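Local structure of periplasmic oligopeptide-binding protein (Burkholderia pseudomallei, 3ZS6) at residues A[200-203]-A[204-207]; A[294-297]-A[298-302]; A[369-372]-A[373-377]. The protein probably binds oligopeptides in the periplasm and delivers them to an ABC transporter for import, as other OppA-type solute-binding proteins do. All coordinates share one frame; numbering follows the deposited sequence. Where two conformers were deposited one is given.

Contact 1. Residues A[200-203]-A[204-207]; sequences YWNA and RNVV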
loop_
_atom_site.group_PDB
_atom_site.type_symbol
_atom_site.label_atom_id
_atom_site.label_comp_id
_atom_site.label_asym_id
_atom_site.label_seq_id
_atom_site.Cartn_x
_atom_site.Cartn_y
_atom_site.Cartn_z
ATOM N N TYR A 200 2.943 26.815 -3.488
ATOM C CA TYR A 200 2.921 26.007 -2.259
ATOM C C TYR A 200 3.280 26.842 -1.030
ATOM O O TYR A 200 4.272 27.576 -1.041
ATOM C CB TYR A 200 3.891 24.831 -2.380
ATOM C CG TYR A 200 3.862 23.856 -1.211
ATOM C CD1 TYR A 200 2.693 23.184 -0.861
ATOM C CD2 TYR A 200 5.011 23.593 -0.478
ATOM C CE1 TYR A 200 2.665 22.292 0.201
ATOM C CE2 TYR A 200 5.000 22.697 0.574
ATOM C CZ TYR A 200 3.831 22.050 0.915
ATOM O OH TYR A 200 3.843 21.169 1.977
ATOM N N TRP A 201 2.480 26.726 0.028
ATOM C CA TRP A 201 2.661 27.566 1.216
ATOM C C TRP A 201 4.079 27.460 1.788
ATOM O O TRP A 201 4.623 28.434 2.301
ATOM C CB TRP A 201 1.611 27.245 2.292
ATOM C CG TRP A 201 1.801 25.907 2.939
ATOM C CD1 TRP A 201 1.271 24.712 2.534
ATOM C CD2 TRP A 201 2.591 25.624 4.099
ATOM N NE1 TRP A 201 1.680 23.702 3.378
ATOM C CE2 TRP A 201 2.493 24.235 4.344
ATOM C CE3 TRP A 201 3.378 26.409 4.953
ATOM C CZ2 TRP A 201 3.149 23.616 5.404
ATOM C CZ3 TRP A 201 4.027 25.795 6.011
ATOM C CH2 TRP A 201 3.910 24.412 6.225
ATOM N N ASN A 202 4.690 26.285 1.684
ATOM C CA ASN A 202 6.027 26.102 2.241
ATOM C C ASN A 202 7.132 26.086 1.180
ATOM O O ASN A 202 8.190 25.487 1.380
ATOM C CB ASN A 202 6.086 24.842 3.117
ATOM C CG ASN A 202 7.137 24.945 4.211
ATOM O OD1 ASN A 202 7.533 26.051 4.601
ATOM N ND2 ASN A 202 7.593 23.798 4.715
ATOM N N ALA A 203 6.886 26.766 0.064
ATOM C CA ALA A 203 7.798 26.758 -1.079
ATOM C C ALA A 203 9.229 27.156 -0.701
ATOM O O ALA A 203 10.197 26.557 -1.176
ATOM C CB ALA A 203 7.264 27.674 -2.182
ATOM N N ARG A 204 9.355 28.164 0.157
ATOM C CA ARG A 204 10.667 28.646 0.586
ATOM C C ARG A 204 11.541 27.557 1.196
ATOM O O ARG A 204 12.763 27.674 1.200
ATOM C CB ARG A 204 10.528 29.812 1.573
ATOM C CG ARG A 204 10.073 31.117 0.931
ATOM C CD ARG A 204 9.992 32.251 1.952
ATOM N NE ARG A 204 9.109 31.916 3.069
ATOM C CZ ARG A 204 7.797 32.137 3.081
ATOM N NH1 ARG A 204 7.205 32.700 2.033
ATOM N NH2 ARG A 204 7.076 31.797 4.142
ATOM N N ASN A 205 10.916 26.505 1.716
ATOM C CA ASN A 205 11.656 25.403 2.330
ATOM C C ASN A 205 11.748 24.138 1.466
ATOM O O ASN A 205 12.311 23.131 1.885
ATOM C CB ASN A 205 11.087 25.074 3.717
ATOM C CG ASN A 205 11.422 26.145 4.750
ATOM O OD1 ASN A 205 12.569 26.577 4.852
ATOM N ND2 ASN A 205 10.415 26.595 5.501
ATOM N N VAL A 206 11.199 24.194 0.259
ATOM C CA VAL A 206 11.310 23.083 -0.686
ATOM C C VAL A 206 12.573 23.265 -1.537
ATOM O O VAL A 206 12.683 24.231 -2.293
ATOM C CB VAL A 206 10.074 23.007 -1.608
ATOM C CG1 VAL A 206 10.205 21.851 -2.593
ATOM C CG2 VAL A 206 8.796 22.877 -0.789
ATOM N N VAL A 207 13.523 22.343 -1.406
ATOM C CA VAL A 207 14.814 22.475 -2.072
ATOM C C VAL A 207 14.838 21.860 -3.474
ATOM O O VAL A 207 15.277 22.496 -4.425
ATOM C CB VAL A 207 15.943 21.858 -1.222
ATOM C CG1 VAL A 207 17.263 21.861 -1.996
ATOM C CG2 VAL A 207 16.077 22.613 0.100
HETATM O O HOH W 1 7.191 29.645 1.335
#
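The carboxamides of Asn202 and Asn205 meet across two consecutive tight turns in the loop between strands 191-196 and 210-215 of a mixed four-stranded sheet. A type I beta turn from Tyr200 to Ala203 runs into a short 3-10 segment, which brings the two asparagines to the same side of the chain. Their amide planes stand 72° apart, so the groups do not stack; instead ND2 of Asn205 gives a hydrogen bond to OD1 of Asn202 over 3.1 Å. The backbone repeats the link, with Asn205 N bonded to Asn202 O at 2.9 Å. One residue on, Val206 N binds Ala203 O, which also accepts from the side chain of Lys196.

Tyr200 and Val206 make the apolar pair of the turn, their side chains crossing at about a right angle. With CG1 of Val206 anti to the backbone N (chi1 180°), CG2 is the branch that approaches Tyr200 CD2, 3.9 Å away. The phenol OH of Tyr200 and NE1 of Trp201 bind the two carboxylate oxygens of Glu37, tying the turn to the loop that follows helix 26-35. A water links Trp201 to Arg204, donating to Trp201 O and accepting from Arg204 N. The chain of Arg204 bends at chi3 and lays one guanidinium face against this water, whose oxygen sits 3.0 Å from the plane, over its centre.

Contact 2. Residues A[294-297]-A[298-302]; sequences KITQ and AGEVP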
loop_
_atom_site.group_PDB
_atom_site.type_symbol
_atom_site.label_atom_id
_atom_site.label_comp_id
_atom_site.label_asym_id
_atom_site.label_seq_id
_atom_site.Cartn_x
_atom_site.Cartn_y
_atom_site.Cartn_z
ATOM N N LYS A 294 17.837 -18.010 -0.270
ATOM C CA LYS A 294 18.456 -18.392 -1.537
ATOM C C LYS A 294 17.954 -17.650 -2.773
ATOM O O LYS A 294 18.670 -17.552 -3.773
ATOM C CB LYS A 294 18.297 -19.896 -1.768
ATOM C CG LYS A 294 18.931 -20.768 -0.689
ATOM C CD LYS A 294 18.822 -22.239 -1.054
ATOM C CE LYS A 294 19.338 -23.147 0.059
ATOM N NZ LYS A 294 19.075 -24.590 -0.237
ATOM N N ILE A 295 16.723 -17.153 -2.729
ATOM C CA ILE A 295 16.161 -16.486 -3.900
ATOM C C ILE A 295 16.125 -14.959 -3.766
ATOM O O ILE A 295 16.700 -14.247 -4.590
ATOM C CB ILE A 295 14.751 -17.008 -4.234
ATOM C CG1 ILE A 295 14.746 -18.538 -4.282
ATOM C CG2 ILE A 295 14.281 -16.438 -5.556
ATOM C CD1 ILE A 295 15.693 -19.116 -5.297
ATOM N N THR A 296 15.448 -14.461 -2.736
ATOM C CA THR A 296 15.325 -13.014 -2.546
ATOM C C THR A 296 16.628 -12.410 -2.005
ATOM O O THR A 296 17.175 -11.468 -2.588
ATOM C CB THR A 296 14.126 -12.653 -1.641
ATOM O OG1 THR A 296 14.362 -13.116 -0.306
ATOM C CG2 THR A 296 12.839 -13.305 -2.182
ATOM N N GLN A 297 17.112 -12.957 -0.892
ATOM C CA GLN A 297 18.449 -12.648 -0.363
ATOM C C GLN A 297 18.671 -11.196 0.052
ATOM O O GLN A 297 19.816 -10.736 0.160
ATOM C CB GLN A 297 19.534 -13.063 -1.363
ATOM C CG GLN A 297 19.485 -14.534 -1.732
ATOM C CD GLN A 297 20.757 -15.003 -2.413
ATOM O OE1 GLN A 297 21.169 -14.458 -3.433
ATOM N NE2 GLN A 297 21.394 -16.007 -1.836
ATOM N N ALA A 298 17.592 -10.469 0.296
ATOM C CA ALA A 298 17.733 -9.077 0.682
ATOM C C ALA A 298 17.279 -8.845 2.123
ATOM O O ALA A 298 16.891 -7.738 2.489
ATOM C CB ALA A 298 16.982 -8.173 -0.294
ATOM N N GLY A 299 17.343 -9.898 2.935
ATOM C CA GLY A 299 16.955 -9.817 4.331
ATOM C C GLY A 299 15.484 -10.087 4.623
ATOM O O GLY A 299 15.047 -9.971 5.771
ATOM N N GLU A 300 14.716 -10.447 3.598
ATOM C CA GLU A 300 13.290 -10.723 3.780
ATOM C C GLU A 300 13.062 -11.791 4.853
ATOM O O GLU A 300 13.808 -12.761 4.935
ATOM C CB GLU A 300 12.643 -11.158 2.461
ATOM C CG GLU A 300 12.543 -10.050 1.423
ATOM C CD GLU A 300 13.773 -9.943 0.541
ATOM O OE1 GLU A 300 14.747 -10.695 0.769
ATOM O OE2 GLU A 300 13.759 -9.105 -0.386
ATOM N N VAL A 301 12.022 -11.612 5.661
ATOM C CA VAL A 301 11.730 -12.532 6.762
ATOM C C VAL A 301 10.491 -13.390 6.476
ATOM O O VAL A 301 9.428 -12.859 6.166
ATOM C CB VAL A 301 11.510 -11.755 8.082
ATOM C CG1 VAL A 301 11.102 -12.707 9.206
ATOM C CG2 VAL A 301 12.768 -10.978 8.456
ATOM N N PRO A 302 10.619 -14.721 6.588
ATOM C CA PRO A 302 9.447 -15.573 6.341
ATOM C C PRO A 302 8.215 -15.098 7.109
ATOM O O PRO A 302 8.326 -14.689 8.265
ATOM C CB PRO A 302 9.911 -16.951 6.829
ATOM C CG PRO A 302 11.400 -16.934 6.576
ATOM C CD PRO A 302 11.816 -15.513 6.928
HETATM O O HOH W 2 14.872 -9.296 -3.010
#
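Carboxylate oxygen OE1 of Glu300 is gripped by two donors from the chain that precedes it. The hydroxyl OG1 of Thr296 is hydrogen-bonded to it over 2.7 Å, coming from above the carboxylate plane, 68° out of it. Ala298 N binds the same oxygen at 2.9 Å from the syn side and much nearer the plane, 19° out. The approaches thus differ in direction, and together they would restrain the rotation of the carboxylate. Such double donation, with a backbone N-H among the donors, would be expected to stabilise the negative charge.

Glu300 can turn back this far because its chain bends at chi2 (88°), bringing the carboxylate up to the Thr296 side chain, with Glu300 OE1 also 3.2 Å from Thr296 CB. The bonds span the C-terminal end of helix 288-296, which Gln297 leaves with positive phi before the chain turns through Ala298 and Gly299 into strand 301-302. This short, weakly bonded strand runs antiparallel to strand 470-480, whose Phe473 touches the side chains of both Thr296 and Glu300. Thr292 O, one helical turn earlier, is a second acceptor for OG1 of Thr296, so the single hydroxyl proton must be shared between it and the carboxylate or alternate. On the other carboxylate oxygen, a water donates to Glu300 OE2 at 2.9 Å and also to Thr296 O.

Contact 3. Residues A[369-372]-A[373-377]; sequences ASEW and RTKLG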
loop_
_atom_site.group_PDB
_atom_site.type_symbol
_atom_site.label_atom_id
_atom_site.label_comp_id
_atom_site.label_asym_id
_atom_site.label_seq_id
_atom_site.Cartn_x
_atom_site.Cartn_y
_atom_site.Cartn_z
ATOM N N ALA A 369 5.714 -22.525 -8.226
ATOM C CA ALA A 369 5.292 -23.533 -9.185
ATOM C C ALA A 369 6.018 -24.867 -8.965
ATOM O O ALA A 369 5.385 -25.921 -8.923
ATOM C CB ALA A 369 5.501 -23.031 -10.614
ATOM N N SER A 370 7.342 -24.826 -8.822
ATOM C CA SER A 370 8.112 -26.063 -8.687
ATOM C C SER A 370 7.809 -26.733 -7.350
ATOM O O SER A 370 7.676 -27.953 -7.258
ATOM C CB SER A 370 9.618 -25.808 -8.843
ATOM O OG SER A 370 10.189 -25.318 -7.646
ATOM N N GLU A 371 7.696 -25.916 -6.314
ATOM C CA GLU A 371 7.338 -26.395 -4.988
ATOM C C GLU A 371 6.007 -27.160 -5.034
ATOM O O GLU A 371 5.899 -28.296 -4.541
ATOM C CB GLU A 371 7.237 -25.198 -4.047
ATOM C CG GLU A 371 7.528 -25.500 -2.593
ATOM C CD GLU A 371 9.014 -25.536 -2.269
ATOM O OE1 GLU A 371 9.809 -26.044 -3.088
ATOM O OE2 GLU A 371 9.379 -25.066 -1.175
ATOM N N TRP A 372 4.997 -26.543 -5.641
ATOM C CA TRP A 372 3.667 -27.143 -5.734
ATOM C C TRP A 372 3.658 -28.393 -6.620
ATOM O O TRP A 372 2.968 -29.372 -6.324
ATOM C CB TRP A 372 2.648 -26.119 -6.247
ATOM C CG TRP A 372 2.270 -25.100 -5.216
ATOM C CD1 TRP A 372 2.252 -25.273 -3.865
ATOM C CD2 TRP A 372 1.871 -23.741 -5.450
ATOM N NE1 TRP A 372 1.861 -24.115 -3.243
ATOM C CE2 TRP A 372 1.623 -23.157 -4.193
ATOM C CE3 TRP A 372 1.701 -22.964 -6.601
ATOM C CZ2 TRP A 372 1.208 -21.834 -4.051
ATOM C CZ3 TRP A 372 1.287 -21.651 -6.459
ATOM C CH2 TRP A 372 1.048 -21.099 -5.191
ATOM N N ARG A 373 4.404 -28.352 -7.720
ATOM C CA ARG A 373 4.485 -29.510 -8.597
ATOM C C ARG A 373 5.117 -30.678 -7.860
ATOM O O ARG A 373 4.500 -31.733 -7.692
ATOM C CB ARG A 373 5.299 -29.207 -9.856
ATOM C CG ARG A 373 5.841 -30.466 -10.528
ATOM C CD ARG A 373 6.531 -30.175 -11.861
ATOM N NE ARG A 373 7.590 -29.177 -11.742
ATOM C CZ ARG A 373 8.867 -29.457 -11.507
ATOM N NH1 ARG A 373 9.259 -30.716 -11.363
ATOM N NH2 ARG A 373 9.750 -28.474 -11.415
ATOM N N THR A 374 6.347 -30.477 -7.404
ATOM C CA THR A 374 7.128 -31.573 -6.840
ATOM C C THR A 374 6.588 -32.092 -5.509
ATOM O O THR A 374 6.780 -33.261 -5.176
ATOM C CB THR A 374 8.608 -31.177 -6.665
ATOM O OG1 THR A 374 8.698 -30.089 -5.738
ATOM C CG2 THR A 374 9.204 -30.748 -7.994
ATOM N N LYS A 375 5.911 -31.239 -4.746
ATOM C CA LYS A 375 5.444 -31.654 -3.425
ATOM C C LYS A 375 3.980 -32.082 -3.387
ATOM O O LYS A 375 3.590 -32.886 -2.544
ATOM C CB LYS A 375 5.714 -30.582 -2.369
ATOM C CG LYS A 375 7.199 -30.336 -2.113
ATOM C CD LYS A 375 7.410 -29.261 -1.054
ATOM C CE LYS A 375 8.887 -28.914 -0.892
ATOM N NZ LYS A 375 9.082 -27.732 0.003
ATOM N N LEU A 376 3.170 -31.560 -4.297
ATOM C CA LEU A 376 1.740 -31.840 -4.252
ATOM C C LEU A 376 1.207 -32.350 -5.580
ATOM O O LEU A 376 0.068 -32.810 -5.662
ATOM C CB LEU A 376 0.971 -30.579 -3.848
ATOM C CG LEU A 376 1.170 -30.031 -2.432
ATOM C CD1 LEU A 376 0.414 -28.719 -2.282
ATOM C CD2 LEU A 376 0.703 -31.044 -1.386
ATOM N N GLY A 377 2.021 -32.255 -6.625
ATOM C CA GLY A 377 1.562 -32.602 -7.958
ATOM C C GLY A 377 0.518 -31.613 -8.447
ATOM O O GLY A 377 -0.314 -31.934 -9.299
HETATM O O HOH W 3 12.133 -27.199 -1.457
#
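Lys375 runs back along Glu371, one helical turn earlier, and its atoms meet that residue in sequence. CB of Lys375 packs 3.2 Å from Glu371 O, and CG lies against the same carbonyl oxygen. CD is the changeover, still nearest the carbonyl oxygen but already close to CG of Glu371, while Lys375 CE stands 3.7 Å from the carboxylate carbon, Glu371 CD. At the tip, NZ forms a salt bridge with OE2 of Glu371 at 2.9 Å, its hydrogen-bond geometry weak. The two side chains lie side by side and point the same way: the lysine is extended beyond CG, whereas the glutamate bends at chi2 (82°) to turn its carboxylate toward the ammonium.

This i to i+4 pair belongs to the last turns of helix 359-376, the helix of a beta-alpha-beta crossover between the parallel strands 350-356 and 379-385. Both charged groups have further partners near the end of helix 276-285, OE2 of Glu371 accepting from Asp287 N and NZ of Lys375 donating to Val285 O. A water also donates to OE1 of Glu371 and, weakly, accepts from NZ of Lys375.

Elsewhere on the helix, Ser370 O accepts twice from Thr374, from the backbone N at 2.9 Å and from OG1 at 2.8 Å, the donors reaching it from opposite faces of its plane. With chi1 at 62°, OG1 lies between the backbone N and the carbonyl carbon and turns back to that oxygen. Toward the last turn, CD1 of Leu376 approaches indole CD1 of Trp372 at 4.2 Å, and the indole NE1 is bonded to Leu282 O.

Along the chain the contacts come in series, 200-207 first, then 294-302 and 369-377. Contact 1 belongs to a loop of the four-stranded mixed sheet that includes strand 6-11; its centre is about 40 Å from that of contact 2 and about 55 Å from that of contact 3. Contacts 2 and 3 lie together on the same side of the chain's centre, their centres about 21 Å apart, and both adjoin the seven-stranded mixed sheet, through strands 301-302 and 379-385 respectively. Helix 359-376, which carries contact 3, also touches contact 2, with Leu360 against Thr296 and Lys363 against Ile295. Contacts 2 and 3 therefore belong to one region of the periplasmic binding-protein fold, far from contact 1.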